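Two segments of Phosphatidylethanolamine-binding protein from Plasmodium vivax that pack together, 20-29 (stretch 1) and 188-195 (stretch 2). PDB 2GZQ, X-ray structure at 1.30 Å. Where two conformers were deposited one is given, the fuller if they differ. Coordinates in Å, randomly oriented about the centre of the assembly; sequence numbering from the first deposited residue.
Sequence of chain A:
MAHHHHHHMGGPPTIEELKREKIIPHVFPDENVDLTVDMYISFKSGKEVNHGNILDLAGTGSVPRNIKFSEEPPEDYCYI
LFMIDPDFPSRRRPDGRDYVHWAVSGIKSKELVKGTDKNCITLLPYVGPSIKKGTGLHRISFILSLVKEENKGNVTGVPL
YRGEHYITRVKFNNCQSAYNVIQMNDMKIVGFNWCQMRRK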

# COMPACT_ATOMS: atom_id res chain seq x y z
N ARG A 20 0.67 11.28 -14.90
CA ARG A 20 -0.57 11.97 -15.21
C ARG A 20 -1.36 12.25 -13.94
O ARG A 20 -1.94 13.32 -13.78
CB ARG A 20 -1.39 11.09 -16.14
CG ARG A 20 -2.66 11.72 -16.61
CD ARG A 20 -3.45 10.73 -17.43
NE ARG A 20 -4.06 9.76 -16.54
CZ ARG A 20 -4.13 8.45 -16.77
NH1 ARG A 20 -3.63 7.93 -17.88
NH2 ARG A 20 -4.70 7.67 -15.86
N GLU A 21 -1.40 11.24 -13.05
CA GLU A 21 -2.18 11.29 -11.81
C GLU A 21 -1.43 11.89 -10.64
O GLU A 21 -1.97 12.00 -9.53
CB GLU A 21 -2.69 9.89 -11.45
CG GLU A 21 -3.52 9.29 -12.56
CD GLU A 21 -4.80 10.05 -12.85
OE1 GLU A 21 -5.38 10.66 -11.93
OE2 GLU A 21 -5.23 10.07 -14.03
N LYS A 22 -0.18 12.29 -10.89
CA LYS A 22 0.73 12.85 -9.90
C LYS A 22 1.09 11.89 -8.76
O LYS A 22 1.62 12.31 -7.73
CB LYS A 22 0.23 14.18 -9.38
CG LYS A 22 0.19 15.20 -10.52
CD LYS A 22 0.06 16.64 -10.09
CE LYS A 22 0.04 17.52 -11.32
NZ LYS A 22 -0.85 16.96 -12.38
N ILE A 23 0.87 10.61 -8.98
CA ILE A 23 1.42 9.63 -8.10
C ILE A 23 2.96 9.68 -8.11
O ILE A 23 3.58 9.51 -7.07
CB ILE A 23 0.78 8.30 -8.43
CG1 ILE A 23 -0.70 8.41 -8.05
CG2 ILE A 23 1.47 7.18 -7.73
CD1 ILE A 23 -1.54 7.35 -8.65
N ILE A 24 3.55 10.00 -9.24
CA ILE A 24 4.87 10.60 -9.27
C ILE A 24 4.60 12.09 -9.49
O ILE A 24 3.98 12.45 -10.51
CB ILE A 24 5.69 10.06 -10.49
CG1 ILE A 24 5.90 8.56 -10.33
CG2 ILE A 24 6.98 10.81 -10.66
CD1 ILE A 24 6.39 7.88 -11.61
N PRO A 25 5.05 12.98 -8.59
CA PRO A 25 5.96 12.75 -7.46
C PRO A 25 5.36 12.62 -6.06
O PRO A 25 6.11 12.58 -5.11
CB PRO A 25 6.80 14.02 -7.49
CG PRO A 25 5.81 15.08 -7.87
CD PRO A 25 4.84 14.43 -8.81
N HIS A 26 4.03 12.59 -5.92
CA HIS A 26 3.41 12.69 -4.59
C HIS A 26 3.61 11.46 -3.74
O HIS A 26 3.72 11.56 -2.51
CB HIS A 26 1.92 12.96 -4.68
CG HIS A 26 1.60 14.30 -5.23
ND1 HIS A 26 0.32 14.66 -5.56
CD2 HIS A 26 2.39 15.36 -5.51
CE1 HIS A 26 0.32 15.89 -6.03
NE2 HIS A 26 1.56 16.34 -6.00
N VAL A 27 3.63 10.29 -4.38
CA VAL A 27 3.87 9.03 -3.69
C VAL A 27 5.28 8.51 -3.95
O VAL A 27 5.98 8.13 -3.01
CB VAL A 27 2.81 7.96 -4.12
CG1 VAL A 27 3.12 6.61 -3.53
CG2 VAL A 27 1.44 8.40 -3.75
N PHE A 28 5.67 8.47 -5.22
CA PHE A 28 7.02 8.09 -5.60
C PHE A 28 7.72 9.33 -6.14
O PHE A 28 7.25 9.92 -7.13
CB PHE A 28 6.99 7.07 -6.73
CG PHE A 28 6.30 5.78 -6.41
CD1 PHE A 28 6.50 5.09 -5.24
CD2 PHE A 28 5.48 5.22 -7.36
CE1 PHE A 28 5.88 3.86 -5.01
CE2 PHE A 28 4.84 4.01 -7.12
CZ PHE A 28 5.06 3.35 -5.94
N PRO A 29 8.80 9.79 -5.52
CA PRO A 29 9.32 11.11 -5.91
C PRO A 29 9.93 11.18 -7.29
O PRO A 29 10.08 12.28 -7.82
CB PRO A 29 10.35 11.44 -4.83
CG PRO A 29 10.11 10.50 -3.72
CD PRO A 29 9.51 9.25 -4.35
N LYS A 188 13.10 -2.97 -2.61
CA LYS A 188 12.91 -2.66 -4.04
C LYS A 188 11.42 -2.61 -4.35
O LYS A 188 10.73 -3.62 -4.20
CB LYS A 188 13.58 -3.72 -4.93
CG LYS A 188 13.42 -3.41 -6.40
CD LYS A 188 13.91 -4.54 -7.30
CE LYS A 188 13.52 -4.24 -8.76
NZ LYS A 188 14.54 -3.45 -9.47
N ILE A 189 10.90 -1.48 -4.84
CA ILE A 189 9.51 -1.40 -5.26
C ILE A 189 9.35 -2.19 -6.54
O ILE A 189 10.13 -2.03 -7.48
CB ILE A 189 9.10 0.06 -5.51
CG1 ILE A 189 9.14 0.82 -4.18
CG2 ILE A 189 7.73 0.13 -6.13
CD1 ILE A 189 9.17 2.31 -4.34
N VAL A 190 8.33 -3.04 -6.60
CA VAL A 190 8.08 -3.87 -7.78
C VAL A 190 6.65 -3.86 -8.32
O VAL A 190 6.42 -4.31 -9.42
CB VAL A 190 8.53 -5.32 -7.56
CG1 VAL A 190 10.03 -5.43 -7.29
CG2 VAL A 190 7.72 -6.01 -6.44
N GLY A 191 5.72 -3.29 -7.57
CA GLY A 191 4.33 -3.25 -7.99
C GLY A 191 3.58 -2.13 -7.34
O GLY A 191 3.96 -1.61 -6.30
N PHE A 192 2.48 -1.75 -7.98
CA PHE A 192 1.66 -0.63 -7.51
C PHE A 192 0.25 -0.77 -8.04
O PHE A 192 0.04 -1.16 -9.20
CB PHE A 192 2.24 0.69 -7.99
CG PHE A 192 1.56 1.89 -7.40
CD1 PHE A 192 0.66 2.67 -8.15
CD2 PHE A 192 1.79 2.25 -6.09
CE1 PHE A 192 0.01 3.75 -7.59
CE2 PHE A 192 1.13 3.33 -5.53
CZ PHE A 192 0.24 4.07 -6.28
N ASN A 193 -0.74 -0.40 -7.23
CA ASN A 193 -2.09 -0.18 -7.76
C ASN A 193 -2.75 0.85 -6.88
O ASN A 193 -2.29 1.13 -5.77
CB ASN A 193 -2.89 -1.49 -7.77
CG ASN A 193 -3.91 -1.56 -8.88
OD1 ASN A 193 -4.43 -0.51 -9.35
ND2 ASN A 193 -4.23 -2.79 -9.29
N TRP A 194 -3.81 1.47 -7.38
CA TRP A 194 -4.49 2.50 -6.60
C TRP A 194 -5.90 2.66 -7.12
O TRP A 194 -6.23 2.22 -8.22
CB TRP A 194 -3.72 3.85 -6.63
CG TRP A 194 -3.99 4.70 -7.85
CD1 TRP A 194 -4.72 5.84 -7.87
CD2 TRP A 194 -3.53 4.49 -9.19
NE1 TRP A 194 -4.76 6.36 -9.15
CE2 TRP A 194 -4.03 5.56 -9.98
CE3 TRP A 194 -2.76 3.51 -9.80
CZ2 TRP A 194 -3.79 5.65 -11.37
CZ3 TRP A 194 -2.50 3.61 -11.19
CH2 TRP A 194 -3.02 4.67 -11.95
N CYS A 195 -6.71 3.35 -6.31
CA CYS A 195 -8.04 3.77 -6.71
C CYS A 195 -8.26 5.17 -6.18
O CYS A 195 -7.42 5.70 -5.45
CB CYS A 195 -9.09 2.79 -6.15
SG CYS A 195 -9.19 2.72 -4.35
O HOH W 1 -5.92 8.91 -9.67

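A β-strand commonly presents alternate side chains to each of its two surfaces, and an element packed on one surface finds its partners accordingly, though the alternation need not run unbroken. The contact between residues 20-29 and 188-195 is a compact example, in which a short helical turn and the loop that follows it pack against a strand. From Phe192 to Trp194 the alternation holds, with Asn193 between them out of reach. Between Ile189 and Phe192, which also both point toward the first stretch, it is broken: Val190, out of reach, and Gly191 intervene. No direct hydrogen bond joins the two stretches; the interface, 341 Å² in all, is built almost entirely from apolar side chains, and its interest lies in their conformations.

Ile23 is the clearest case. Its rotamer is m at chi1 and t at chi2. Ile23 CD1 lies 3.3 Å from the centroid of the five-membered ring of Trp194 and only 9° off the ring normal, a CH-pi contact placed almost squarely over the face. The same Ile23 CD1 also comes within 4.1 Å of Phe192 CE1, while Ile23 CG2 approaches Phe192 CZ at 3.6 Å. The indole can receive the methyl in this way because Trp194 adopts p at chi1 with chi2 at 107°, leaving one face of the ring facing Ile23 CD1.

Phe192, t at chi1, carries its ring toward the first stretch, and Ile23, Val27 and Phe28 gather on one side of its plane, Phe28 alone over the face. Phe28, m at chi1, turns its edge toward that face, the centroids 5.1 Å apart and the planes at 66°; Phe28 CZ comes within 3.5 Å of Phe192 CD2. Such an offset edge-to-face arrangement brings the slightly positive ring hydrogens of one phenyl toward the electron-rich face of the other. The Phe28 ring also reaches Ile189, whose CD1, at the end of an m, t side chain, sits 3.7 Å from Phe28 CE1. Val27, t at chi1, adds a looser contact, CG1 to Phe192 CE2 at 4.3 Å.

The backbone of the first stretch helps to set these positions: Val27 N and Phe28 N both bond to Ile23 O, at 2.8 and 3.0 Å, tying together the three residues that converge on Phe192.

Polar chemistry enters at Glu21 and Trp194. Glu21, m at both chi1 and chi2, rests its CG 3.8 Å from Trp194 CZ2 while its carboxylate serves two partners. Glu21 OE2 forms a salt bridge with Arg20 NE at 2.8 Å, and Glu21 OE1 accepts a hydrogen bond from a water at 2.9 Å. The same water accepts from Trp194 NE1 at 2.8 Å, so the indole nitrogen is satisfied and the two stretches are bridged through solvent.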